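Local coordinates for molybdopterin biosynthesis moeA protein (Pyrococcus horikoshii, PDB 1WU2) that probably takes part in molybdenum cofactor biosynthesis, where MoeA proteins are known to help insert molybdenum into molybdopterin, at residues G218-F223 and A305-F310; K222-P227 and K317-Q322; V311-A316 and N323-V328. All coordinates share one frame; numbering follows the deposited sequence.

Contact 1. Residues G218-F223 and A305-F310; sequences GLVEKF and AQFNLF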
# COMPACT_ATOMS: atom_id res chain seq x y z
N GLY A 218 -12.96 6.71 -0.21
CA GLY A 218 -11.78 5.98 0.21
C GLY A 218 -10.81 5.68 -0.92
O GLY A 218 -9.60 5.76 -0.73
N LEU A 219 -11.34 5.34 -2.09
CA LEU A 219 -10.52 4.94 -3.23
C LEU A 219 -9.77 6.14 -3.81
O LEU A 219 -8.62 6.01 -4.22
CB LEU A 219 -11.39 4.29 -4.32
CG LEU A 219 -11.85 2.85 -4.09
CD1 LEU A 219 -12.98 2.48 -5.05
CD2 LEU A 219 -10.69 1.88 -4.24
N VAL A 220 -10.44 7.29 -3.82
CA VAL A 220 -9.84 8.53 -4.29
C VAL A 220 -8.74 8.98 -3.32
O VAL A 220 -7.69 9.44 -3.74
CB VAL A 220 -10.90 9.65 -4.47
CG1 VAL A 220 -10.25 11.02 -4.64
CG2 VAL A 220 -11.78 9.34 -5.67
N GLU A 221 -9.00 8.84 -2.02
CA GLU A 221 -8.03 9.20 -0.98
C GLU A 221 -6.83 8.24 -0.99
O GLU A 221 -5.71 8.64 -0.69
CB GLU A 221 -8.68 9.22 0.41
CG GLU A 221 -9.68 10.35 0.61
CD GLU A 221 -10.55 10.21 1.85
OE1 GLU A 221 -10.81 9.07 2.30
OE2 GLU A 221 -10.99 11.25 2.39
N LYS A 222 -7.08 6.98 -1.35
CA LYS A 222 -6.02 5.99 -1.47
C LYS A 222 -5.09 6.35 -2.63
O LYS A 222 -3.88 6.13 -2.55
CB LYS A 222 -6.61 4.59 -1.69
CG LYS A 222 -5.57 3.47 -1.80
CD LYS A 222 -6.22 2.15 -2.14
CE LYS A 222 -5.18 1.04 -2.26
NZ LYS A 222 -5.80 -0.29 -2.46
N PHE A 223 -5.66 6.93 -3.69
CA PHE A 223 -4.91 7.25 -4.90
C PHE A 223 -4.84 8.76 -5.16
O PHE A 223 -5.32 9.25 -6.19
CB PHE A 223 -5.52 6.52 -6.09
CG PHE A 223 -5.25 5.04 -6.09
CD1 PHE A 223 -3.99 4.55 -6.38
CD2 PHE A 223 -6.26 4.13 -5.78
CE1 PHE A 223 -3.73 3.19 -6.37
CE2 PHE A 223 -6.01 2.77 -5.76
CZ PHE A 223 -4.74 2.29 -6.06
N ALA A 305 -14.16 -1.99 -10.62
CA ALA A 305 -13.43 -2.34 -11.83
C ALA A 305 -13.21 -1.11 -12.71
O ALA A 305 -12.15 -0.94 -13.31
CB ALA A 305 -14.18 -3.40 -12.61
N GLN A 306 -14.21 -0.24 -12.78
CA GLN A 306 -14.10 1.00 -13.54
C GLN A 306 -13.10 1.96 -12.91
O GLN A 306 -12.42 2.70 -13.62
CB GLN A 306 -15.46 1.68 -13.66
CG GLN A 306 -16.37 1.02 -14.70
CD GLN A 306 -17.79 1.52 -14.65
OE1 GLN A 306 -18.16 2.27 -13.73
NE2 GLN A 306 -18.60 1.12 -15.62
N PHE A 307 -12.99 1.94 -11.58
CA PHE A 307 -12.07 2.83 -10.89
C PHE A 307 -10.63 2.37 -11.12
O PHE A 307 -9.77 3.17 -11.46
CB PHE A 307 -12.37 2.90 -9.39
CG PHE A 307 -11.42 3.79 -8.64
CD1 PHE A 307 -11.71 5.13 -8.45
CD2 PHE A 307 -10.22 3.29 -8.15
CE1 PHE A 307 -10.83 5.95 -7.79
CE2 PHE A 307 -9.33 4.11 -7.48
CZ PHE A 307 -9.63 5.44 -7.30
N ASN A 308 -10.38 1.08 -10.94
CA ASN A 308 -9.05 0.52 -11.12
C ASN A 308 -8.54 0.57 -12.56
O ASN A 308 -7.35 0.77 -12.80
CB ASN A 308 -9.01 -0.92 -10.60
CG ASN A 308 -8.87 -0.99 -9.10
OD1 ASN A 308 -7.77 -0.83 -8.56
ND2 ASN A 308 -9.98 -1.22 -8.40
N LEU A 309 -9.45 0.43 -13.52
CA LEU A 309 -9.09 0.37 -14.93
C LEU A 309 -8.99 1.75 -15.59
O LEU A 309 -8.34 1.89 -16.63
CB LEU A 309 -10.07 -0.51 -15.72
CG LEU A 309 -10.02 -2.01 -15.41
CD1 LEU A 309 -11.20 -2.73 -16.03
CD2 LEU A 309 -8.72 -2.63 -15.89
N PHE A 310 -9.61 2.76 -14.99
CA PHE A 310 -9.65 4.10 -15.58
C PHE A 310 -9.22 5.18 -14.60
O PHE A 310 -8.18 5.81 -14.78
CB PHE A 310 -11.05 4.42 -16.11
CG PHE A 310 -11.42 3.65 -17.35
CD1 PHE A 310 -12.42 2.69 -17.32
CD2 PHE A 310 -10.77 3.90 -18.55
CE1 PHE A 310 -12.76 1.99 -18.46
CE2 PHE A 310 -11.11 3.19 -19.70
CZ PHE A 310 -12.10 2.24 -19.65
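Phe307 meets Leu219, Val220 and Phe223 in a buried apolar contact between two helices of the probable molybdopterin-binding domain, the last turn of helix 212-222 and the middle of helix 300-319. Every close contact is made by the Phe307 ring. With CG anti to the backbone N (chi1 179°), the ring stands straight out from its helix and brings its far rim to the opposing backbone. Leu219 CB lies over one face, 3.8 Å from the ring centroid and 16° off the normal, a CH-pi contact displaced toward the CZ rim. The two side chains run past each other in opposite directions, so Leu219 CD1 reaches back to the root of the ring, 4.1 Å from Phe307 CG. At the rim, Phe307 CZ comes within 3.3 Å of Leu219 O, a carbonyl that already accepts the backbone N-H of Phe223. Val220 crosses the ring at about a right angle and adds a looser touch, its CG2 4.1 Å from Phe307 CE1. Phe223, the first residue to leave the helix, sets CD2 3.5 Å from Phe307 CE2, near the plane of the Phe307 ring; the ring centroids are 5.9 Å apart and the planes inclined at 44°. Lys312 and Leu315, farther along helix 300-319, also pack on Phe307, while Leu219 touches Pro163 of the second subunit. No hydrogen bond joins the two segments, so the seating of this ring between the helices depends on shape and dispersion forces.

Contact 2. Residues K222-P227 and K317-Q322; sequences KFFGEP and KMVGAQ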
# COMPACT_ATOMS: atom_id res chain seq x y z
N LYS A 222 -7.08 6.98 -1.35
CA LYS A 222 -6.02 5.99 -1.47
C LYS A 222 -5.09 6.35 -2.63
O LYS A 222 -3.88 6.13 -2.55
CB LYS A 222 -6.61 4.59 -1.69
CG LYS A 222 -5.57 3.47 -1.80
CD LYS A 222 -6.22 2.15 -2.14
CE LYS A 222 -5.18 1.04 -2.26
NZ LYS A 222 -5.80 -0.29 -2.46
N PHE A 223 -5.66 6.93 -3.69
CA PHE A 223 -4.91 7.25 -4.90
C PHE A 223 -4.84 8.76 -5.16
O PHE A 223 -5.32 9.25 -6.19
CB PHE A 223 -5.52 6.52 -6.09
CG PHE A 223 -5.25 5.04 -6.09
CD1 PHE A 223 -3.99 4.55 -6.38
CD2 PHE A 223 -6.26 4.13 -5.78
CE1 PHE A 223 -3.73 3.19 -6.37
CE2 PHE A 223 -6.01 2.77 -5.76
CZ PHE A 223 -4.74 2.29 -6.06
N PHE A 224 -4.25 9.48 -4.20
CA PHE A 224 -3.70 10.82 -4.40
C PHE A 224 -4.68 11.99 -4.42
O PHE A 224 -4.25 13.15 -4.43
CB PHE A 224 -2.83 10.87 -5.67
CG PHE A 224 -2.01 9.63 -5.88
CD1 PHE A 224 -1.14 9.18 -4.89
CD2 PHE A 224 -2.12 8.89 -7.05
CE1 PHE A 224 -0.39 8.03 -5.06
CE2 PHE A 224 -1.37 7.74 -7.24
CZ PHE A 224 -0.50 7.30 -6.25
N GLY A 225 -5.98 11.70 -4.42
CA GLY A 225 -7.00 12.72 -4.60
C GLY A 225 -7.73 13.15 -3.33
O GLY A 225 -7.63 12.50 -2.29
N GLU A 226 -8.44 14.27 -3.43
CA GLU A 226 -9.32 14.78 -2.39
C GLU A 226 -10.76 14.66 -2.88
O GLU A 226 -11.15 15.39 -3.79
CB GLU A 226 -8.99 16.24 -2.10
CG GLU A 226 -9.87 16.90 -1.04
CD GLU A 226 -9.64 18.41 -0.92
OE1 GLU A 226 -8.88 18.97 -1.74
OE2 GLU A 226 -10.23 19.03 -0.01
N PRO A 227 -11.55 13.75 -2.31
CA PRO A 227 -12.94 13.59 -2.74
C PRO A 227 -13.83 14.70 -2.20
O PRO A 227 -13.67 15.11 -1.06
CB PRO A 227 -13.34 12.24 -2.14
CG PRO A 227 -12.50 12.11 -0.93
CD PRO A 227 -11.20 12.82 -1.23
N LYS A 317 -1.70 10.00 -13.27
CA LYS A 317 -1.16 10.88 -14.31
C LYS A 317 -1.20 12.35 -13.87
O LYS A 317 -0.31 13.12 -14.23
CB LYS A 317 -1.93 10.71 -15.62
CG LYS A 317 -1.11 11.08 -16.86
CD LYS A 317 -1.97 11.68 -17.95
CE LYS A 317 -1.10 12.22 -19.08
NZ LYS A 317 -1.89 12.41 -20.32
N MSE A 318 -2.21 12.71 -13.09
CA MSE A 318 -2.41 14.10 -12.66
C MSE A 318 -1.35 14.55 -11.64
O MSE A 318 -0.97 15.72 -11.63
CB MSE A 318 -3.82 14.28 -12.08
CG MSE A 318 -4.92 14.25 -13.14
SE MSE A 318 -6.74 14.36 -12.41
CE MSE A 318 -7.11 16.15 -12.95
N VAL A 319 -0.87 13.63 -10.81
CA VAL A 319 0.21 13.93 -9.87
C VAL A 319 1.57 13.40 -10.34
O VAL A 319 2.59 13.60 -9.68
CB VAL A 319 -0.10 13.36 -8.46
CG1 VAL A 319 -1.38 13.97 -7.90
CG2 VAL A 319 -0.18 11.83 -8.47
N GLY A 320 1.59 12.74 -11.50
CA GLY A 320 2.81 12.13 -12.02
C GLY A 320 3.36 11.02 -11.14
O GLY A 320 4.58 10.83 -11.08
N ALA A 321 2.47 10.28 -10.48
CA ALA A 321 2.86 9.20 -9.58
C ALA A 321 3.61 8.09 -10.31
O ALA A 321 3.23 7.68 -11.41
CB ALA A 321 1.63 8.62 -8.89
N GLN A 322 4.69 7.63 -9.69
CA GLN A 322 5.48 6.51 -10.19
C GLN A 322 5.39 5.36 -9.20
O GLN A 322 5.41 5.58 -7.99
CB GLN A 322 6.95 6.93 -10.37
CG GLN A 322 7.48 6.74 -11.80
CD GLN A 322 7.28 7.95 -12.69
OE1 GLN A 322 7.84 8.02 -13.79
NE2 GLN A 322 6.47 8.91 -12.24
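Phe224 packs against Val319 and Ala321, joining the turn that follows helix 212-222 to the C-terminal end of helix 300-319. The close part lies at the far side of the Phe224 ring, where Ala321 CB sits 3.5 Å from CE2 and almost as near to CZ. Nearer the root of the side chain, Val319 crosses it at about a right angle, and its CG2 approaches Phe224 CD2 to 3.8 Å. Two apolar groups, one before and one after Gly320, thus meet one ring, both obliquely. With CG anti to the carbonyl carbon (chi1 -39°), Phe224 turns its ring onto both. They are brought together by a Schellman motif: Gly320 has a positive phi (64°), which favours glycine, Ala321 N returns to Ala316 O at 2.8 Å, and the Gly320 N to Lys317 O bond is weak. Phe224 itself has a left-handed backbone (phi 79°), part of the sharp turn that leads through Gly225 into strand 226-233. Ala316 and Tyr324 add to the surroundings of its ring. The other side is loose. Phe224 keeps part of its surface exposed, as does Gly320, and Gln322 starts its side chain away from the turn. Across the two segments only carbon atoms meet, without a hydrogen bond or charge pair, which implies that apolar burial holds the helix end to the turn while the Gln322 side chain lies at the surface.

Contact 3. Residues V311-A316 and N323-V328; sequences VKHALA and NYEVKV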
# COMPACT_ATOMS: atom_id res chain seq x y z
N VAL A 311 -10.01 5.37 -13.55
CA VAL A 311 -9.82 6.48 -12.62
C VAL A 311 -8.45 6.46 -11.95
O VAL A 311 -7.77 7.48 -11.87
CB VAL A 311 -10.93 6.52 -11.54
CG1 VAL A 311 -10.77 7.75 -10.65
CG2 VAL A 311 -12.31 6.50 -12.18
N LYS A 312 -8.05 5.28 -11.47
CA LYS A 312 -6.76 5.08 -10.80
C LYS A 312 -5.60 5.62 -11.64
O LYS A 312 -4.71 6.28 -11.11
CB LYS A 312 -6.56 3.58 -10.51
CG LYS A 312 -5.17 3.20 -10.02
CD LYS A 312 -5.13 1.79 -9.44
CE LYS A 312 -5.06 0.72 -10.51
NZ LYS A 312 -4.37 -0.51 -10.04
N HIS A 313 -5.62 5.33 -12.93
CA HIS A 313 -4.54 5.74 -13.84
C HIS A 313 -4.60 7.22 -14.22
O HIS A 313 -3.57 7.82 -14.49
CB HIS A 313 -4.56 4.85 -15.09
CG HIS A 313 -4.38 3.40 -14.77
ND1 HIS A 313 -3.26 2.91 -14.14
CD2 HIS A 313 -5.20 2.34 -14.96
CE1 HIS A 313 -3.39 1.60 -13.97
NE2 HIS A 313 -4.56 1.24 -14.46
N ALA A 314 -5.81 7.79 -14.24
CA ALA A 314 -5.98 9.22 -14.48
C ALA A 314 -5.43 10.04 -13.31
O ALA A 314 -4.70 11.01 -13.51
CB ALA A 314 -7.44 9.56 -14.72
N LEU A 315 -5.79 9.64 -12.10
CA LEU A 315 -5.31 10.29 -10.88
C LEU A 315 -3.79 10.24 -10.77
O LEU A 315 -3.15 11.22 -10.39
CB LEU A 315 -5.94 9.64 -9.65
CG LEU A 315 -7.42 9.94 -9.44
CD1 LEU A 315 -8.05 8.92 -8.51
CD2 LEU A 315 -7.61 11.35 -8.89
N ALA A 316 -3.21 9.09 -11.12
CA ALA A 316 -1.76 8.91 -11.10
C ALA A 316 -1.07 9.81 -12.12
O ALA A 316 -0.00 10.33 -11.85
CB ALA A 316 -1.41 7.45 -11.36
N ASN A 323 5.25 4.14 -9.72
CA ASN A 323 5.20 2.93 -8.89
C ASN A 323 4.03 2.95 -7.91
O ASN A 323 4.21 2.76 -6.70
CB ASN A 323 6.53 2.72 -8.16
CG ASN A 323 7.72 2.63 -9.11
OD1 ASN A 323 8.71 3.34 -8.95
ND2 ASN A 323 7.62 1.74 -10.09
N TYR A 324 2.84 3.18 -8.44
CA TYR A 324 1.61 3.28 -7.65
C TYR A 324 0.81 1.98 -7.65
O TYR A 324 -0.32 1.93 -7.14
CB TYR A 324 0.74 4.45 -8.15
CG TYR A 324 0.31 4.36 -9.61
CD1 TYR A 324 1.13 4.85 -10.62
CD2 TYR A 324 -0.92 3.82 -9.96
CE1 TYR A 324 0.74 4.78 -11.96
CE2 TYR A 324 -1.32 3.75 -11.29
CZ TYR A 324 -0.48 4.23 -12.28
OH TYR A 324 -0.88 4.16 -13.60
N GLU A 325 1.39 0.92 -8.23
CA GLU A 325 0.77 -0.40 -8.22
C GLU A 325 1.83 -1.50 -8.36
O GLU A 325 2.89 -1.29 -8.96
CB GLU A 325 -0.26 -0.52 -9.35
CG GLU A 325 0.31 -0.45 -10.76
CD GLU A 325 -0.76 -0.39 -11.84
OE1 GLU A 325 -1.95 -0.65 -11.54
OE2 GLU A 325 -0.41 -0.10 -13.00
N VAL A 326 1.53 -2.66 -7.79
CA VAL A 326 2.46 -3.79 -7.77
C VAL A 326 1.92 -4.92 -8.64
O VAL A 326 0.78 -5.34 -8.47
CB VAL A 326 2.64 -4.34 -6.33
CG1 VAL A 326 3.84 -5.29 -6.28
CG2 VAL A 326 2.80 -3.21 -5.33
N LYS A 327 2.75 -5.39 -9.56
CA LYS A 327 2.41 -6.56 -10.37
C LYS A 327 3.15 -7.79 -9.84
O LYS A 327 4.35 -7.74 -9.58
CB LYS A 327 2.75 -6.32 -11.84
CG LYS A 327 1.70 -5.50 -12.58
CD LYS A 327 1.55 -5.93 -14.04
CE LYS A 327 0.41 -5.19 -14.74
NZ LYS A 327 0.39 -3.73 -14.40
N VAL A 328 2.41 -8.89 -9.70
CA VAL A 328 2.90 -10.11 -9.07
C VAL A 328 2.68 -11.32 -9.97
O VAL A 328 1.63 -11.46 -10.60
CB VAL A 328 2.20 -10.35 -7.71
CG1 VAL A 328 2.70 -11.62 -7.04
CG2 VAL A 328 2.38 -9.15 -6.79
O HOH W 1 -1.28 6.70 -15.34
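Tyr324, Glu325 and Lys312 carry most of this contact between helix 300-319 of the probable molybdopterin-binding domain and the chain entering strand 327-332, which pairs with strand 390-395. The Tyr324 ring lies flat against the helix: Ala316 CB sits over the centre of one face, 3.4 Å from the centroid and 12° off the normal, a close CH-pi contact. Tyr324 CG stands between the backbone N and carbonyl carbon (chi1 59°), which sets OH at the edge of the His313 ring. There OH and His313 ND1 share a nearly straight hydrogen bond of 2.7 Å, and a water donates to His313 O and is hydrogen-bonded to Tyr324 OH at 3.1 Å. Beside it, Lys312 bends at chi3 (80°) and its NZ makes a 2.9 Å salt bridge to Glu325 OE1, met nearly along the C-O axis. NZ also hydrogen-bonds Tyr375 OH, its stronger polar partner, and Lys327 NZ forms a long salt bridge with Glu325 OE2. A phenylalanine at Tyr324 would probably still rest on Ala316 but is likely to leave His313 ND1 without its hydroxyl mate. Ala316 and His313 thus fix both position and rotation of Tyr324, with a charged pair alongside.

How the contacts relate
Helix 212-222 comes first along the chain, and contacts 1 and 2 both start at its end, sharing Lys222 and Phe223. Contact 1 closes a loop of 81 intervening residues on the middle of helix 300-319; contact 2 closes one of 89 on the end of the same helix. Contact 3 opens after contact 1 has closed, so these two are in series, but it opens before contact 2 closes and ends beyond it, so contacts 2 and 3 cross. Its segments are separated by six residues, 317-322, the second segment of contact 2. Helix 300-319 is common to all three, tying helix 212-222 and the turn into strand 226-233 to the start of strand 327-332, with Phe223 on Lys312 and Phe224 on Tyr324 bridging them.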